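Local coordinates for protein probable thiosulfate sulfurtransferase (Thermus thermophilus, PDB 2EG4) that probably transfers sulfur from thiosulfate to an acceptor such as cyanide, as rhodaneses do, and carries a bound zinc ion, at residues Arg212-Leu215 against Glu220-Gln223; Arg13-Tyr18 against Lys103-Pro108. All blocks are in the same frame, centred on the assembly; numbering follows the deposited sequence.

Contact 1: residues Arg212-Leu215 against Glu220-Gln223; sequences RNYL and EWLQ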
loop_
_atom_site.group_PDB
_atom_site.type_symbol
_atom_site.label_atom_id
_atom_site.label_comp_id
_atom_site.label_asym_id
_atom_site.label_seq_id
_atom_site.Cartn_x
_atom_site.Cartn_y
_atom_site.Cartn_z
ATOM N N ARG A 212 1.982 -1.080 -10.516
ATOM C CA ARG A 212 0.837 -1.859 -10.029
ATOM C C ARG A 212 1.401 -2.698 -8.898
ATOM O O ARG A 212 2.490 -3.255 -9.019
ATOM C CB ARG A 212 0.300 -2.787 -11.114
ATOM C CG ARG A 212 -0.285 -2.090 -12.319
ATOM C CD ARG A 212 -0.594 -3.138 -13.377
ATOM N NE ARG A 212 -1.595 -4.088 -12.905
ATOM C CZ ARG A 212 -1.968 -5.175 -13.575
ATOM N NH1 ARG A 212 -1.420 -5.457 -14.749
ATOM N NH2 ARG A 212 -2.899 -5.978 -13.072
ATOM N N ASN A 213 0.640 -2.813 -7.813
ATOM C CA ASN A 213 1.085 -3.493 -6.597
ATOM C C ASN A 213 0.567 -4.916 -6.447
ATOM O O ASN A 213 -0.638 -5.130 -6.446
ATOM C CB ASN A 213 0.613 -2.636 -5.395
ATOM C CG ASN A 213 1.258 -3.026 -4.052
ATOM O OD1 ASN A 213 0.738 -2.674 -2.967
ATOM N ND2 ASN A 213 2.374 -3.689 -4.103
ATOM N N TYR A 214 1.484 -5.869 -6.306
ATOM C CA TYR A 214 1.124 -7.274 -6.113
ATOM C C TYR A 214 0.877 -7.395 -4.621
ATOM O O TYR A 214 1.761 -7.763 -3.850
ATOM C CB TYR A 214 2.264 -8.219 -6.529
ATOM C CG TYR A 214 1.970 -9.683 -6.226
ATOM C CD1 TYR A 214 0.660 -10.139 -6.089
ATOM C CD2 TYR A 214 3.003 -10.595 -6.044
ATOM C CE1 TYR A 214 0.393 -11.475 -5.756
ATOM C CE2 TYR A 214 2.754 -11.916 -5.728
ATOM C CZ TYR A 214 1.438 -12.350 -5.576
ATOM O OH TYR A 214 1.194 -13.649 -5.220
ATOM N N LEU A 215 -0.362 -7.097 -4.234
ATOM C CA LEU A 215 -0.743 -7.105 -2.831
ATOM C C LEU A 215 -0.525 -8.445 -2.129
ATOM O O LEU A 215 -0.053 -8.468 -0.996
ATOM C CB LEU A 215 -2.193 -6.636 -2.715
ATOM C CG LEU A 215 -2.739 -6.419 -1.312
ATOM C CD1 LEU A 215 -1.851 -5.441 -0.524
ATOM C CD2 LEU A 215 -4.153 -5.906 -1.440
ATOM N N GLU A 220 1.581 -14.779 -0.309
ATOM C CA GLU A 220 0.596 -15.512 -1.087
ATOM C C GLU A 220 1.269 -16.440 -2.083
ATOM O O GLU A 220 0.879 -17.589 -2.227
ATOM C CB GLU A 220 -0.315 -14.569 -1.852
ATOM C CG GLU A 220 -1.298 -15.333 -2.709
ATOM C CD GLU A 220 -2.085 -14.445 -3.617
ATOM O OE1 GLU A 220 -1.480 -13.543 -4.247
ATOM O OE2 GLU A 220 -3.315 -14.657 -3.725
ATOM N N TRP A 221 2.300 -15.934 -2.754
ATOM C CA TRP A 221 3.006 -16.712 -3.769
ATOM C C TRP A 221 3.467 -18.054 -3.216
ATOM O O TRP A 221 3.309 -19.090 -3.864
ATOM C CB TRP A 221 4.197 -15.900 -4.315
ATOM C CG TRP A 221 4.887 -16.526 -5.525
ATOM C CD1 TRP A 221 5.917 -17.428 -5.520
ATOM C CD2 TRP A 221 4.583 -16.274 -6.908
ATOM N NE1 TRP A 221 6.275 -17.754 -6.822
ATOM C CE2 TRP A 221 5.470 -17.062 -7.688
ATOM C CE3 TRP A 221 3.651 -15.462 -7.562
ATOM C CZ2 TRP A 221 5.446 -17.056 -9.094
ATOM C CZ3 TRP A 221 3.624 -15.450 -8.956
ATOM C CH2 TRP A 221 4.521 -16.242 -9.708
ATOM N N LEU A 222 4.015 -18.043 -2.009
ATOM C CA LEU A 222 4.477 -19.285 -1.393
ATOM C C LEU A 222 3.314 -20.157 -0.908
ATOM O O LEU A 222 3.357 -21.373 -1.044
ATOM C CB LEU A 222 5.420 -18.982 -0.226
ATOM C CG LEU A 222 6.792 -18.421 -0.639
ATOM C CD1 LEU A 222 7.595 -18.029 0.596
ATOM C CD2 LEU A 222 7.552 -19.479 -1.466
ATOM N N GLN A 223 2.271 -19.546 -0.354
ATOM C CA GLN A 223 1.133 -20.349 0.102
ATOM C C GLN A 223 0.530 -21.125 -1.069
ATOM O O GLN A 223 0.078 -22.259 -0.918
ATOM C CB GLN A 223 0.074 -19.454 0.749
ATOM C CG GLN A 223 0.471 -18.964 2.139
ATOM C CD GLN A 223 0.851 -20.118 3.071
ATOM O OE1 GLN A 223 0.117 -21.106 3.185
ATOM N NE2 GLN A 223 1.993 -19.992 3.745
#

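Contact 2: residues Arg13-Tyr18 against Lys103-Pro108; sequences RPRPAY and KEEPKP. With SO4 (sulfate ion), chain F.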
loop_
_atom_site.group_PDB
_atom_site.type_symbol
_atom_site.label_atom_id
_atom_site.label_comp_id
_atom_site.label_asym_id
_atom_site.label_seq_id
_atom_site.Cartn_x
_atom_site.Cartn_y
_atom_site.Cartn_z
ATOM N N ARG A 13 -0.786 6.270 12.246
ATOM C CA ARG A 13 0.182 6.017 13.304
ATOM C C ARG A 13 -0.364 5.008 14.305
ATOM O O ARG A 13 -1.561 4.714 14.322
ATOM C CB ARG A 13 0.492 7.328 14.048
ATOM C CG ARG A 13 1.108 8.393 13.145
ATOM C CD ARG A 13 1.323 9.694 13.949
ATOM N NE ARG A 13 0.030 10.236 14.394
ATOM C CZ ARG A 13 -0.117 11.093 15.406
ATOM N NH1 ARG A 13 0.946 11.510 16.095
ATOM N NH2 ARG A 13 -1.326 11.524 15.743
ATOM N N PRO A 14 0.516 4.452 15.150
ATOM C CA PRO A 14 0.058 3.493 16.157
ATOM C C PRO A 14 -0.959 4.204 17.071
ATOM O O PRO A 14 -0.900 5.436 17.277
ATOM C CB PRO A 14 1.347 3.124 16.889
ATOM C CG PRO A 14 2.383 3.224 15.811
ATOM C CD PRO A 14 1.989 4.513 15.095
ATOM N N ARG A 15 -1.891 3.444 17.630
ATOM C CA ARG A 15 -2.919 4.035 18.471
ATOM C C ARG A 15 -2.413 4.937 19.599
ATOM O O ARG A 15 -3.011 5.972 19.860
ATOM C CB ARG A 15 -3.851 2.939 19.028
ATOM C CG ARG A 15 -4.972 3.467 19.927
ATOM C CD ARG A 15 -6.167 2.502 19.962
ATOM N NE ARG A 15 -7.124 2.765 18.884
ATOM C CZ ARG A 15 -7.961 3.802 18.856
ATOM N NH1 ARG A 15 -7.969 4.681 19.850
ATOM N NH2 ARG A 15 -8.786 3.968 17.823
ATOM N N PRO A 16 -1.324 4.558 20.285
ATOM C CA PRO A 16 -0.823 5.418 21.369
ATOM C C PRO A 16 -0.561 6.844 20.886
ATOM O O PRO A 16 -0.935 7.818 21.536
ATOM C CB PRO A 16 0.469 4.723 21.792
ATOM C CG PRO A 16 0.155 3.281 21.572
ATOM C CD PRO A 16 -0.557 3.299 20.218
ATOM N N ALA A 17 0.095 6.951 19.740
ATOM C CA ALA A 17 0.401 8.255 19.170
ATOM C C ALA A 17 -0.891 8.975 18.811
ATOM O O ALA A 17 -1.046 10.166 19.062
ATOM C CB ALA A 17 1.277 8.092 17.941
ATOM N N TYR A 18 -1.815 8.254 18.189
ATOM C CA TYR A 18 -3.095 8.835 17.825
ATOM C C TYR A 18 -3.795 9.396 19.081
ATOM O O TYR A 18 -4.307 10.514 19.077
ATOM C CB TYR A 18 -3.978 7.757 17.202
ATOM C CG TYR A 18 -5.382 8.220 16.888
ATOM C CD1 TYR A 18 -5.660 8.958 15.737
ATOM C CD2 TYR A 18 -6.446 7.876 17.721
ATOM C CE1 TYR A 18 -6.969 9.336 15.413
ATOM C CE2 TYR A 18 -7.760 8.265 17.409
ATOM C CZ TYR A 18 -8.008 8.987 16.259
ATOM O OH TYR A 18 -9.286 9.412 15.939
ATOM N N LYS A 103 -7.570 14.916 21.221
ATOM C CA LYS A 103 -7.433 13.656 21.943
ATOM C C LYS A 103 -8.664 12.761 21.775
ATOM O O LYS A 103 -8.539 11.539 21.652
ATOM C CB LYS A 103 -7.194 13.928 23.430
ATOM C CG LYS A 103 -5.777 13.653 23.898
ATOM C CD LYS A 103 -4.756 14.511 23.162
ATOM C CE LYS A 103 -4.918 15.994 23.471
ATOM N NZ LYS A 103 -3.701 16.764 23.072
ATOM N N GLU A 104 -9.845 13.373 21.756
ATOM C CA GLU A 104 -11.098 12.632 21.611
ATOM C C GLU A 104 -11.181 11.972 20.240
ATOM O O GLU A 104 -10.834 12.575 19.225
ATOM C CB GLU A 104 -12.294 13.572 21.794
ATOM C CG GLU A 104 -12.473 14.564 20.639
ATOM C CD GLU A 104 -13.770 15.358 20.718
ATOM O OE1 GLU A 104 -14.831 14.743 20.982
ATOM O OE2 GLU A 104 -13.732 16.593 20.498
ATOM N N GLU A 105 -11.662 10.736 20.210
ATOM C CA GLU A 105 -11.782 10.011 18.953
ATOM C C GLU A 105 -13.167 10.244 18.368
ATOM O O GLU A 105 -14.177 10.027 19.041
ATOM C CB GLU A 105 -11.553 8.520 19.199
ATOM C CG GLU A 105 -11.527 7.687 17.935
ATOM C CD GLU A 105 -10.967 6.310 18.177
ATOM O OE1 GLU A 105 -10.853 5.535 17.207
ATOM O OE2 GLU A 105 -10.634 5.997 19.342
ATOM N N PRO A 106 -13.238 10.694 17.109
ATOM C CA PRO A 106 -14.545 10.939 16.500
ATOM C C PRO A 106 -15.384 9.677 16.355
ATOM O O PRO A 106 -14.854 8.565 16.283
ATOM C CB PRO A 106 -14.190 11.564 15.152
ATOM C CG PRO A 106 -12.862 10.941 14.827
ATOM C CD PRO A 106 -12.143 10.945 16.151
ATOM N N LYS A 107 -16.701 9.867 16.343
ATOM C CA LYS A 107 -17.661 8.781 16.188
ATOM C C LYS A 107 -18.491 9.163 14.979
ATOM O O LYS A 107 -19.606 9.671 15.111
ATOM C CB LYS A 107 -18.585 8.670 17.402
ATOM C CG LYS A 107 -17.911 8.305 18.715
ATOM C CD LYS A 107 -18.976 7.920 19.745
ATOM C CE LYS A 107 -18.398 7.688 21.137
ATOM N NZ LYS A 107 -18.001 8.964 21.806
ATOM N N PRO A 108 -17.952 8.933 13.776
ATOM C CA PRO A 108 -18.666 9.271 12.544
ATOM C C PRO A 108 -19.963 8.488 12.383
ATOM O O PRO A 108 -20.108 7.383 12.911
ATOM C CB PRO A 108 -17.663 8.905 11.447
ATOM C CG PRO A 108 -16.340 8.935 12.138
ATOM C CD PRO A 108 -16.646 8.326 13.470
HETATM S S SO4 F . -8.135 0.796 16.089
HETATM O O1 SO4 F . -6.965 0.783 17.027
HETATM O O2 SO4 F . -7.842 -0.087 14.911
HETATM O O3 SO4 F . -9.352 0.289 16.804
HETATM O O4 SO4 F . -8.380 2.197 15.612
#

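Contact 1: residues Arg212-Leu215 against Glu220-Gln223
In the second rhodanese-like domain, the segment running on from strand 210-213 and helix 217-223, which follows it, are joined by Tyr214 reaching toward Glu220 and Trp221. Tyr214 is the centre of an inverse gamma turn, and its CG stands anti to the backbone N (chi1 175°), which carries the ring across to the helix with the hydroxyl leading. Tyr214 OH donates a hydrogen bond to Glu220 OE1 at 2.8 Å, meeting the carboxylate on its anti side and 26° out of its plane. The same oxygen lies at the ring edge, 3.2 Å from Tyr214 CE1, with the ring and carboxylate planes 29° apart. Glu220 has an extended side chain that sets its acid beside the hydroxyl, and its other oxygen, OE2, accepts a hydrogen bond from Leu38 N; both oxygens of this buried acid are therefore engaged. Trp221 packs its CE3 4.1 Å from Tyr214 CE2, and the same CE3 is 3.8 Å from Tyr214 OH, which lies in the indole plane at the ring edge. The two aromatic side chains run nearly perpendicular to each other. Trp221 NE1 is used elsewhere, as a donor to Pro227 O. Although zinc ligand His219 directly precedes Glu220, the side chain of Glu220 is about 9 Å from the zinc ion and is not among its ligands. Around the contact, helix 125-129 packs against all three residues through Ala125, Ala128 and Ala129, while Tyr190 of strand 186-190 touches Tyr214 from the sheet.

Contact 2: residues Arg13-Tyr18 against Lys103-Pro108
Arg15 and Glu105 form a two-pronged, end-on salt bridge in which each terminal nitrogen of the guanidinium takes its own carboxylate oxygen. Arg15 NH2 lies 2.7 Å from Glu105 OE1, meeting it on the syn side with the acceptor nearly in the guanidinium plane. The second prong, Arg15 NH1 to Glu105 OE2 at 3.0 Å, is more tilted and approaches from above the carboxylate plane; the planes of the guanidinium and the carboxylate are turned 25° from each other. Another edge of the guanidinium holds a sulfate ion, probably from the crystallisation liquor: Arg15 NE reaches sulfate O1 at 2.7 Å, and Arg15 NH2 reaches sulfate O4 at 2.9 Å, both along nearly straight bonds. A bend at chi3 (-88°) turns the head of Arg15 so that carboxylate and sulfate share its rim. A methionine in its place would probably leave Glu105 without its charge partner and the sulfate with a weaker hold. Next to the salt bridge, Glu105 CG lies in the plane of the Tyr18 ring at its edge, 3.8 Å from Tyr18 CE2, and Pro106 CD comes within 3.2 Å of Tyr18 OH. Farther out, Glu19 gives Arg15 NH1 a second acidic partner and His28 ND1 also bonds the sulfate, while Tyr18 OH is hydrogen-bonded to Ala26 O and its ring stacks on His22. The arrangement is a surface salt bridge beside a buried tyrosine, by which an irregular segment from the linking region is packed against helix 15-20 of the first rhodanese-like domain, away from the zinc site.

In the fold
From the N terminus, the chain leaves strand 8-11 and enters helix 15-20, where contact 2 begins. Some 85 residues later, after the parallel sheet 27-28, 8-11, 64-67, 89-92 is complete, Lys103-Pro108 returns to that helix and closes a long loop around the first rhodanese-like half. The chain then builds a second parallel sheet with the same 2-1-3-4 strand order. At its last strand, 210-213, contact 1 opens, and it closes after only a short turn into helix 217-223. The two contacts thus follow in series, neither nested nor crossed, on opposite sides of the chain's centre, with nearest atoms about 17 Å apart.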